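PDB 2Q02: putative cytoplasmic protein from Salmonella typhimurium LT2, which is of unknown function but binds zinc and has a xylose isomerase-like TIM barrel, consistent with a possible isomerase activity. Local coordinates for residues V138-F143 with V152-L157; V167-F172 with Y227-R232. One frame throughout, in Å; residues are numbered along the deposited sequence.

Contact 1. Residues V138-F143 with V152-L157. With ZN (zinc ion), chain E.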
ATOM      1  N   VAL A 138      -4.316   0.815  -7.869  1.00 45.60           N
ATOM      2  CA  VAL A 138      -5.245  -0.295  -7.672  1.00 45.42           C
ATOM      3  C   VAL A 138      -4.524  -1.427  -6.972  1.00 45.56           C
ATOM      4  O   VAL A 138      -3.547  -1.968  -7.504  1.00 45.36           O
ATOM      5  CB  VAL A 138      -5.781  -0.803  -9.008  1.00 46.29           C
ATOM      6  CG1 VAL A 138      -6.592  -2.057  -8.813  1.00 42.59           C
ATOM      7  CG2 VAL A 138      -6.607   0.305  -9.713  1.00 48.80           C
ATOM      8  N   GLU A 139      -4.986  -1.775  -5.777  1.00 45.70           N
ATOM      9  CA  GLU A 139      -4.363  -2.851  -4.995  1.00 45.79           C
ATOM     10  C   GLU A 139      -5.252  -4.079  -4.964  1.00 45.29           C
ATOM     11  O   GLU A 139      -6.240  -4.101  -4.228  1.00 45.35           O
ATOM     12  CB  GLU A 139      -4.143  -2.423  -3.553  1.00 46.72           C
ATOM     13  CG  GLU A 139      -3.569  -3.525  -2.658  1.00 46.83           C
ATOM     14  CD  GLU A 139      -2.987  -2.988  -1.372  1.00 47.02           C
ATOM     15  OE1 GLU A 139      -3.401  -1.890  -0.954  1.00 47.41           O
ATOM     16  OE2 GLU A 139      -2.121  -3.668  -0.779  1.00 51.89           O
ATOM     17  N   PRO A 140      -4.921  -5.102  -5.759  1.00 44.84           N
ATOM     18  CA  PRO A 140      -5.591  -6.378  -5.602  1.00 45.01           C
ATOM     19  C   PRO A 140      -5.408  -6.977  -4.191  1.00 46.24           C
ATOM     20  O   PRO A 140      -4.326  -6.864  -3.583  1.00 46.28           O
ATOM     21  CB  PRO A 140      -4.914  -7.284  -6.642  1.00 45.47           C
ATOM     22  CG  PRO A 140      -4.194  -6.411  -7.573  1.00 45.87           C
ATOM     23  CD  PRO A 140      -3.945  -5.106  -6.864  1.00 46.68           C
ATOM     24  N   LEU A 141      -6.489  -7.587  -3.689  1.00 45.93           N
ATOM     25  CA  LEU A 141      -6.494  -8.284  -2.414  1.00 45.53           C
ATOM     26  C   LEU A 141      -6.554  -9.764  -2.687  1.00 45.21           C
ATOM     27  O   LEU A 141      -7.404 -10.227  -3.441  1.00 43.97           O
ATOM     28  CB  LEU A 141      -7.706  -7.899  -1.577  1.00 45.75           C
ATOM     29  CG  LEU A 141      -7.961  -6.413  -1.403  1.00 45.26           C
ATOM     30  CD1 LEU A 141      -9.281  -6.204  -0.733  1.00 47.83           C
ATOM     31  CD2 LEU A 141      -6.857  -5.748  -0.622  1.00 47.09           C
ATOM     32  N   GLY A 142      -5.656 -10.511  -2.060  1.00 46.14           N
ATOM     33  CA  GLY A 142      -5.515 -11.947  -2.334  1.00 45.11           C
ATOM     34  C   GLY A 142      -6.547 -12.868  -1.697  1.00 44.25           C
ATOM     35  O   GLY A 142      -6.619 -14.042  -2.046  1.00 43.48           O
ATOM     36  N   PHE A 143      -7.340 -12.360  -0.759  1.00 44.27           N
ATOM     37  CA  PHE A 143      -8.352 -13.177  -0.110  1.00 44.30           C
ATOM     38  C   PHE A 143      -9.217 -13.904  -1.130  1.00 44.89           C
ATOM     39  O   PHE A 143      -9.546 -13.368  -2.189  1.00 45.18           O
ATOM     40  CB  PHE A 143      -9.259 -12.355   0.791  1.00 43.55           C
ATOM     41  CG  PHE A 143      -8.517 -11.597   1.821  1.00 46.99           C
ATOM     42  CD1 PHE A 143      -7.954 -12.258   2.906  1.00 42.28           C
ATOM     43  CD2 PHE A 143      -8.322 -10.224   1.682  1.00 45.34           C
ATOM     44  CE1 PHE A 143      -7.235 -11.578   3.829  1.00 39.38           C
ATOM     45  CE2 PHE A 143      -7.603  -9.530   2.615  1.00 43.73           C
ATOM     46  CZ  PHE A 143      -7.058 -10.210   3.699  1.00 43.54           C
ATOM     47  N   VAL A 152      -1.910  -9.242 -12.414  1.00 45.99           N
ATOM     48  CA  VAL A 152      -1.850  -9.360 -13.877  1.00 45.34           C
ATOM     49  C   VAL A 152      -3.179  -8.929 -14.512  1.00 45.84           C
ATOM     50  O   VAL A 152      -3.202  -8.122 -15.439  1.00 46.61           O
ATOM     51  CB  VAL A 152      -1.507 -10.820 -14.294  1.00 44.14           C
ATOM     52  CG1 VAL A 152      -1.878 -11.085 -15.763  1.00 45.78           C
ATOM     53  CG2 VAL A 152      -0.052 -11.128 -14.030  1.00 40.76           C
ATOM     54  N   TRP A 153      -4.270  -9.482 -13.997  1.00 45.48           N
ATOM     55  CA  TRP A 153      -5.622  -9.209 -14.478  1.00 45.44           C
ATOM     56  C   TRP A 153      -5.998  -7.749 -14.187  1.00 45.43           C
ATOM     57  O   TRP A 153      -6.626  -7.099 -15.017  1.00 44.62           O
ATOM     58  CB  TRP A 153      -6.597 -10.194 -13.825  1.00 44.66           C
ATOM     59  CG  TRP A 153      -8.028 -10.075 -14.189  1.00 45.05           C
ATOM     60  CD1 TRP A 153      -9.053  -9.771 -13.345  1.00 45.04           C
ATOM     61  CD2 TRP A 153      -8.623 -10.288 -15.484  1.00 45.05           C
ATOM     62  NE1 TRP A 153     -10.249  -9.770 -14.031  1.00 47.48           N
ATOM     63  CE2 TRP A 153     -10.015 -10.093 -15.342  1.00 41.06           C
ATOM     64  CE3 TRP A 153      -8.113 -10.634 -16.746  1.00 50.07           C
ATOM     65  CZ2 TRP A 153     -10.913 -10.227 -16.416  1.00 49.48           C
ATOM     66  CZ3 TRP A 153      -9.023 -10.773 -17.833  1.00 50.01           C
ATOM     67  CH2 TRP A 153     -10.402 -10.567 -17.650  1.00 47.78           C
ATOM     68  N   ALA A 154      -5.590  -7.241 -13.020  1.00 45.24           N
ATOM     69  CA  ALA A 154      -5.787  -5.834 -12.687  1.00 45.74           C
ATOM     70  C   ALA A 154      -5.103  -4.907 -13.707  1.00 45.25           C
ATOM     71  O   ALA A 154      -5.668  -3.891 -14.097  1.00 44.21           O
ATOM     72  CB  ALA A 154      -5.279  -5.543 -11.277  1.00 46.92           C
ATOM     73  N   GLN A 155      -3.882  -5.255 -14.113  1.00 45.32           N
ATOM     74  CA  GLN A 155      -3.163  -4.474 -15.117  1.00 45.80           C
ATOM     75  C   GLN A 155      -3.900  -4.499 -16.468  1.00 45.52           C
ATOM     76  O   GLN A 155      -3.946  -3.506 -17.188  1.00 45.97           O
ATOM     77  CB  GLN A 155      -1.720  -4.982 -15.289  1.00 44.71           C
ATOM     78  CG  GLN A 155      -0.827  -4.686 -14.119  1.00 44.08           C
ATOM     79  CD  GLN A 155       0.630  -5.122 -14.329  1.00 46.55           C
ATOM     80  OE1 GLN A 155       0.927  -6.098 -15.041  1.00 46.51           O
ATOM     81  NE2 GLN A 155       1.550  -4.381 -13.707  1.00 43.86           N
ATOM     82  N   GLN A 156      -4.502  -5.636 -16.785  1.00 45.82           N
ATOM     83  CA  GLN A 156      -5.249  -5.776 -18.030  1.00 46.78           C
ATOM     84  C   GLN A 156      -6.482  -4.874 -18.053  1.00 45.13           C
ATOM     85  O   GLN A 156      -6.773  -4.224 -19.065  1.00 44.51           O
ATOM     86  CB  GLN A 156      -5.670  -7.227 -18.237  1.00 46.02           C
ATOM     87  CG  GLN A 156      -6.057  -7.522 -19.658  1.00 49.41           C
ATOM     88  CD  GLN A 156      -6.736  -8.861 -19.806  1.00 48.56           C
ATOM     89  OE1 GLN A 156      -6.112  -9.924 -19.638  1.00 47.09           O
ATOM     90  NE2 GLN A 156      -8.027  -8.822 -20.117  1.00 46.07           N
ATOM     91  N   LEU A 157      -7.201  -4.857 -16.941  1.00 45.43           N
ATOM     92  CA  LEU A 157      -8.420  -4.065 -16.819  1.00 45.57           C
ATOM     93  C   LEU A 157      -8.114  -2.572 -16.935  1.00 45.68           C
ATOM     94  O   LEU A 157      -8.847  -1.837 -17.599  1.00 45.71           O
ATOM     95  CB  LEU A 157      -9.120  -4.386 -15.484  1.00 44.99           C
ATOM     96  CG  LEU A 157      -9.644  -5.833 -15.331  1.00 43.89           C
ATOM     97  CD1 LEU A 157     -10.444  -5.949 -14.084  1.00 42.69           C
ATOM     98  CD2 LEU A 157     -10.497  -6.321 -16.535  1.00 43.80           C
TER
HETATM   99 ZN    ZN E 300      -1.131  -3.090   1.001  1.00 45.13          ZN

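Contact 2. Residues V167-F172 with Y227-R232. With ZN (zinc ion), chain E.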
ATOM      1  N   VAL A 167      -0.779  -0.546 -10.668  1.00 45.25           N
ATOM      2  CA  VAL A 167      -1.089  -1.556  -9.688  1.00 45.61           C
ATOM      3  C   VAL A 167      -0.176  -1.411  -8.473  1.00 45.87           C
ATOM      4  O   VAL A 167       1.022  -1.114  -8.608  1.00 45.18           O
ATOM      5  CB  VAL A 167      -0.967  -2.995 -10.309  1.00 46.08           C
ATOM      6  CG1 VAL A 167      -0.758  -4.063  -9.245  1.00 45.35           C
ATOM      7  CG2 VAL A 167      -2.193  -3.306 -11.151  1.00 49.95           C
ATOM      8  N   LEU A 168      -0.768  -1.615  -7.294  1.00 45.76           N
ATOM      9  CA  LEU A 168      -0.050  -1.663  -6.042  1.00 45.47           C
ATOM     10  C   LEU A 168       0.152  -3.148  -5.669  1.00 45.53           C
ATOM     11  O   LEU A 168      -0.803  -3.873  -5.343  1.00 44.10           O
ATOM     12  CB  LEU A 168      -0.858  -0.933  -4.974  1.00 45.23           C
ATOM     13  CG  LEU A 168      -0.088  -0.540  -3.727  1.00 47.62           C
ATOM     14  CD1 LEU A 168      -1.024   0.264  -2.787  1.00 49.46           C
ATOM     15  CD2 LEU A 168       0.556  -1.769  -3.020  1.00 46.42           C
ATOM     16  N   LEU A 169       1.400  -3.594  -5.755  1.00 45.89           N
ATOM     17  CA  LEU A 169       1.722  -4.971  -5.477  1.00 47.19           C
ATOM     18  C   LEU A 169       2.016  -5.117  -3.972  1.00 46.12           C
ATOM     19  O   LEU A 169       2.980  -4.568  -3.446  1.00 46.60           O
ATOM     20  CB  LEU A 169       2.915  -5.406  -6.340  1.00 48.28           C
ATOM     21  CG  LEU A 169       3.148  -6.901  -6.575  1.00 48.90           C
ATOM     22  CD1 LEU A 169       4.362  -7.037  -7.471  1.00 52.97           C
ATOM     23  CD2 LEU A 169       3.344  -7.702  -5.284  1.00 49.94           C
ATOM     24  N   ASP A 170       1.179  -5.866  -3.291  1.00 44.82           N
ATOM     25  CA  ASP A 170       1.355  -6.121  -1.879  1.00 45.54           C
ATOM     26  C   ASP A 170       1.791  -7.595  -1.674  1.00 45.80           C
ATOM     27  O   ASP A 170       1.077  -8.523  -2.076  1.00 45.36           O
ATOM     28  CB  ASP A 170       0.028  -5.813  -1.221  1.00 45.44           C
ATOM     29  CG  ASP A 170       0.095  -5.854   0.250  1.00 45.49           C
ATOM     30  OD1 ASP A 170       0.568  -6.878   0.773  1.00 47.06           O
ATOM     31  OD2 ASP A 170      -0.343  -4.870   0.872  1.00 43.81           O
ATOM     32  N   THR A 171       2.970  -7.816  -1.086  1.00 45.79           N
ATOM     33  CA  THR A 171       3.543  -9.172  -1.020  1.00 45.31           C
ATOM     34  C   THR A 171       2.647 -10.173  -0.273  1.00 44.84           C
ATOM     35  O   THR A 171       2.645 -11.355  -0.598  1.00 45.43           O
ATOM     36  CB  THR A 171       4.912  -9.204  -0.352  1.00 44.53           C
ATOM     37  OG1 THR A 171       4.805  -8.632   0.958  1.00 43.37           O
ATOM     38  CG2 THR A 171       5.948  -8.451  -1.193  1.00 43.80           C
ATOM     39  N   PHE A 172       1.900  -9.699   0.716  1.00 44.52           N
ATOM     40  CA  PHE A 172       0.925 -10.526   1.410  1.00 45.54           C
ATOM     41  C   PHE A 172      -0.197 -10.960   0.474  1.00 45.36           C
ATOM     42  O   PHE A 172      -0.610 -12.139   0.465  1.00 43.64           O
ATOM     43  CB  PHE A 172       0.332  -9.761   2.591  1.00 45.20           C
ATOM     44  CG  PHE A 172      -0.852 -10.434   3.237  1.00 43.97           C
ATOM     45  CD1 PHE A 172      -2.143 -10.173   2.802  1.00 40.71           C
ATOM     46  CD2 PHE A 172      -0.675 -11.292   4.325  1.00 43.40           C
ATOM     47  CE1 PHE A 172      -3.247 -10.783   3.439  1.00 44.43           C
ATOM     48  CE2 PHE A 172      -1.765 -11.891   4.966  1.00 45.93           C
ATOM     49  CZ  PHE A 172      -3.050 -11.633   4.530  1.00 42.90           C
ATOM     50  N   TYR A 227      11.884 -11.648   0.575  1.00 45.26           N
ATOM     51  CA  TYR A 227      13.234 -11.466   0.030  1.00 45.66           C
ATOM     52  C   TYR A 227      13.234 -11.879  -1.418  1.00 45.46           C
ATOM     53  O   TYR A 227      13.754 -11.155  -2.264  1.00 46.08           O
ATOM     54  CB  TYR A 227      14.300 -12.286   0.794  1.00 46.74           C
ATOM     55  CG  TYR A 227      15.757 -11.987   0.382  1.00 46.66           C
ATOM     56  CD1 TYR A 227      16.467 -10.939   0.966  1.00 46.78           C
ATOM     57  CD2 TYR A 227      16.415 -12.752  -0.595  1.00 48.87           C
ATOM     58  CE1 TYR A 227      17.799 -10.656   0.597  1.00 46.60           C
ATOM     59  CE2 TYR A 227      17.744 -12.476  -0.976  1.00 46.70           C
ATOM     60  CZ  TYR A 227      18.435 -11.419  -0.378  1.00 48.84           C
ATOM     61  OH  TYR A 227      19.753 -11.114  -0.743  1.00 44.28           O
ATOM     62  N   GLN A 228      12.628 -13.031  -1.692  1.00 45.42           N
ATOM     63  CA  GLN A 228      12.586 -13.577  -3.046  1.00 45.79           C
ATOM     64  C   GLN A 228      11.620 -12.832  -3.954  1.00 45.24           C
ATOM     65  O   GLN A 228      11.895 -12.671  -5.143  1.00 45.97           O
ATOM     66  CB  GLN A 228      12.244 -15.067  -3.031  1.00 46.50           C
ATOM     67  CG  GLN A 228      13.337 -15.952  -2.434  1.00 45.40           C
ATOM     68  CD  GLN A 228      13.091 -16.353  -0.978  1.00 48.56           C
ATOM     69  OE1 GLN A 228      12.426 -15.651  -0.209  1.00 44.00           O
ATOM     70  NE2 GLN A 228      13.638 -17.503  -0.603  1.00 48.60           N
ATOM     71  N   GLN A 229      10.504 -12.364  -3.412  1.00 44.92           N
ATOM     72  CA  GLN A 229       9.578 -11.544  -4.210  1.00 45.82           C
ATOM     73  C   GLN A 229      10.237 -10.224  -4.595  1.00 45.66           C
ATOM     74  O   GLN A 229      10.045  -9.750  -5.700  1.00 47.22           O
ATOM     75  CB  GLN A 229       8.270 -11.254  -3.475  1.00 44.74           C
ATOM     76  CG  GLN A 229       7.280 -12.401  -3.426  1.00 44.57           C
ATOM     77  CD  GLN A 229       5.907 -11.917  -2.949  1.00 47.45           C
ATOM     78  OE1 GLN A 229       5.319 -11.009  -3.556  1.00 47.50           O
ATOM     79  NE2 GLN A 229       5.403 -12.496  -1.854  1.00 42.87           N
ATOM     80  N   VAL A 230      11.005  -9.644  -3.674  1.00 45.59           N
ATOM     81  CA  VAL A 230      11.685  -8.373  -3.899  1.00 45.39           C
ATOM     82  C   VAL A 230      12.838  -8.556  -4.857  1.00 45.47           C
ATOM     83  O   VAL A 230      13.074  -7.685  -5.689  1.00 45.00           O
ATOM     84  CB  VAL A 230      12.251  -7.762  -2.586  1.00 45.60           C
ATOM     85  CG1 VAL A 230      13.257  -6.630  -2.892  1.00 46.46           C
ATOM     86  CG2 VAL A 230      11.135  -7.241  -1.693  1.00 45.52           C
ATOM     87  N   GLN A 231      13.564  -9.671  -4.704  1.00 45.61           N
ATOM     88  CA  GLN A 231      14.713  -9.998  -5.556  1.00 44.83           C
ATOM     89  C   GLN A 231      14.266 -10.185  -7.001  1.00 45.35           C
ATOM     90  O   GLN A 231      14.965  -9.789  -7.945  1.00 46.13           O
ATOM     91  CB  GLN A 231      15.453 -11.242  -5.041  1.00 44.06           C
ATOM     92  CG  GLN A 231      16.829 -11.461  -5.682  1.00 44.58           C
ATOM     93  N   ARG A 232      13.086 -10.762  -7.178  1.00 45.33           N
ATOM     94  CA  ARG A 232      12.550 -10.938  -8.509  1.00 45.39           C
ATOM     95  C   ARG A 232      12.234  -9.590  -9.167  1.00 45.51           C
ATOM     96  O   ARG A 232      12.596  -9.357 -10.338  1.00 44.30           O
ATOM     97  CB  ARG A 232      11.301 -11.800  -8.454  1.00 45.03           C
ATOM     98  CG  ARG A 232      10.673 -11.990  -9.814  1.00 47.06           C
ATOM     99  CD  ARG A 232       9.642 -13.089  -9.791  1.00 49.84           C
ATOM    100  NE  ARG A 232       8.549 -12.861  -8.823  1.00 49.29           N
ATOM    101  CZ  ARG A 232       7.656 -13.798  -8.506  1.00 47.62           C
ATOM    102  NH1 ARG A 232       7.740 -15.005  -9.083  1.00 49.46           N
ATOM    103  NH2 ARG A 232       6.692 -13.549  -7.621  1.00 47.45           N
TER
HETATM  104 ZN    ZN E 300      -1.131  -3.090   1.001  1.00 45.13          ZN

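Contact 1. Residues V138-F143 with V152-L157
Between Val138 and Pro140, the two residues that touch Ala154, Glu139 holds the zinc ion through OE2 at 2.1 Å. Its other oxygen stays farther off, with OE1 3.2 Å from the zinc ion, and the carboxylate therefore binds in a monodentate way. Glu139 reaches inward on an extended chain, with CG anti to the backbone N (chi1 177°), while its neighbours on either side turn their CB atoms outward to helix 151-161. There the Ala154 methyl serves both: its CB lies 4.0 Å from Pro140 CG, at the tip of the proline ring, and 4.5 Å from Val138 CG1, one branch of the valine. No hydrogen bond joins 138-143 to 152-157; the small buried interface is purely apolar, and Val167 of the next strand touches both Pro140 and Ala154. Beyond the proline, Gly142 N is hydrogen-bonded to His173 ND1, which ties the loop to helix 171-176. Asp170, His197 and Glu245 are the other protein ligands of the metal. A metal-binding glutamate just past strand 135-138, flanked by two residues that pack on the following helix, is characteristic of a TIM barrel, whose metal sites and probable active sites lie at the C-terminal strand ends.

Contact 2. Residues V167-F172 with Y227-R232
Gln229 sends CG anti to its own carbonyl carbon (chi1 -77°) and continues as an extended chain, which carries the amide from helix 226-235 to Thr171; Thr171 has OG1 between its backbone N and carbonyl carbon (chi1 56°), which leaves the methyl CG2 to meet that amide. The amide nitrogen gives the single hydrogen bond of the contact, from Gln229 NE2 to Thr171 O at 3.2 Å. The N-H points almost straight at the oxygen (174°), which lies close to the plane of the Gln229 amide, but the donor approaches well off the carbonyl direction and is tilted out of the carbonyl plane. A second partner of NE2, Met224 O, helps to fix how the amide is turned. Beside this bond the amide oxygen packs on carbon: Gln229 OE1 is 3.5 Å from Thr171 CG2 and 4.2 Å from Leu169 CD2. The threonine hydroxyl is used in another direction, hydrogen-bonded to Asn226 OD1, just before 227-232, and weakly to His197 O.

One residue back, Asp170 turns away from the helix and divides its carboxylate. OD2 binds the zinc ion at 2.0 Å and also meets Arg215 NH2, while OD1 accepts a weak capping bond from Phe172 N at 3.1 Å, making Asp170 the N-cap of helix 171-176. The neutral amide of Gln229 thus holds the carbonyl of Thr171, the residue after the metal ligand, and may help only indirectly to place Asp170, whereas the direct second-shell partner of OD2 is Arg215.

In the fold
Along the chain the two contacts come in series, neither nested nor crossed. Contact 1 closes first, folding the short loop after strand 135-138 back onto helix 151-161. That helix leads into strand 166-170, where contact 2 opens; it spans 54 residues, including strand 193-198, before helix 226-235 packs back on the start of helix 171-176. The two meet directly: Val138 O and Leu168 N, 2.8 Å apart, probably share a hydrogen bond between adjacent parallel strands, and Gln155 packs on Val167. Together they tie the fifth and sixth barrel strands to surrounding helices, while Glu139 and Asp170, from successive strand ends, converge on one zinc ion.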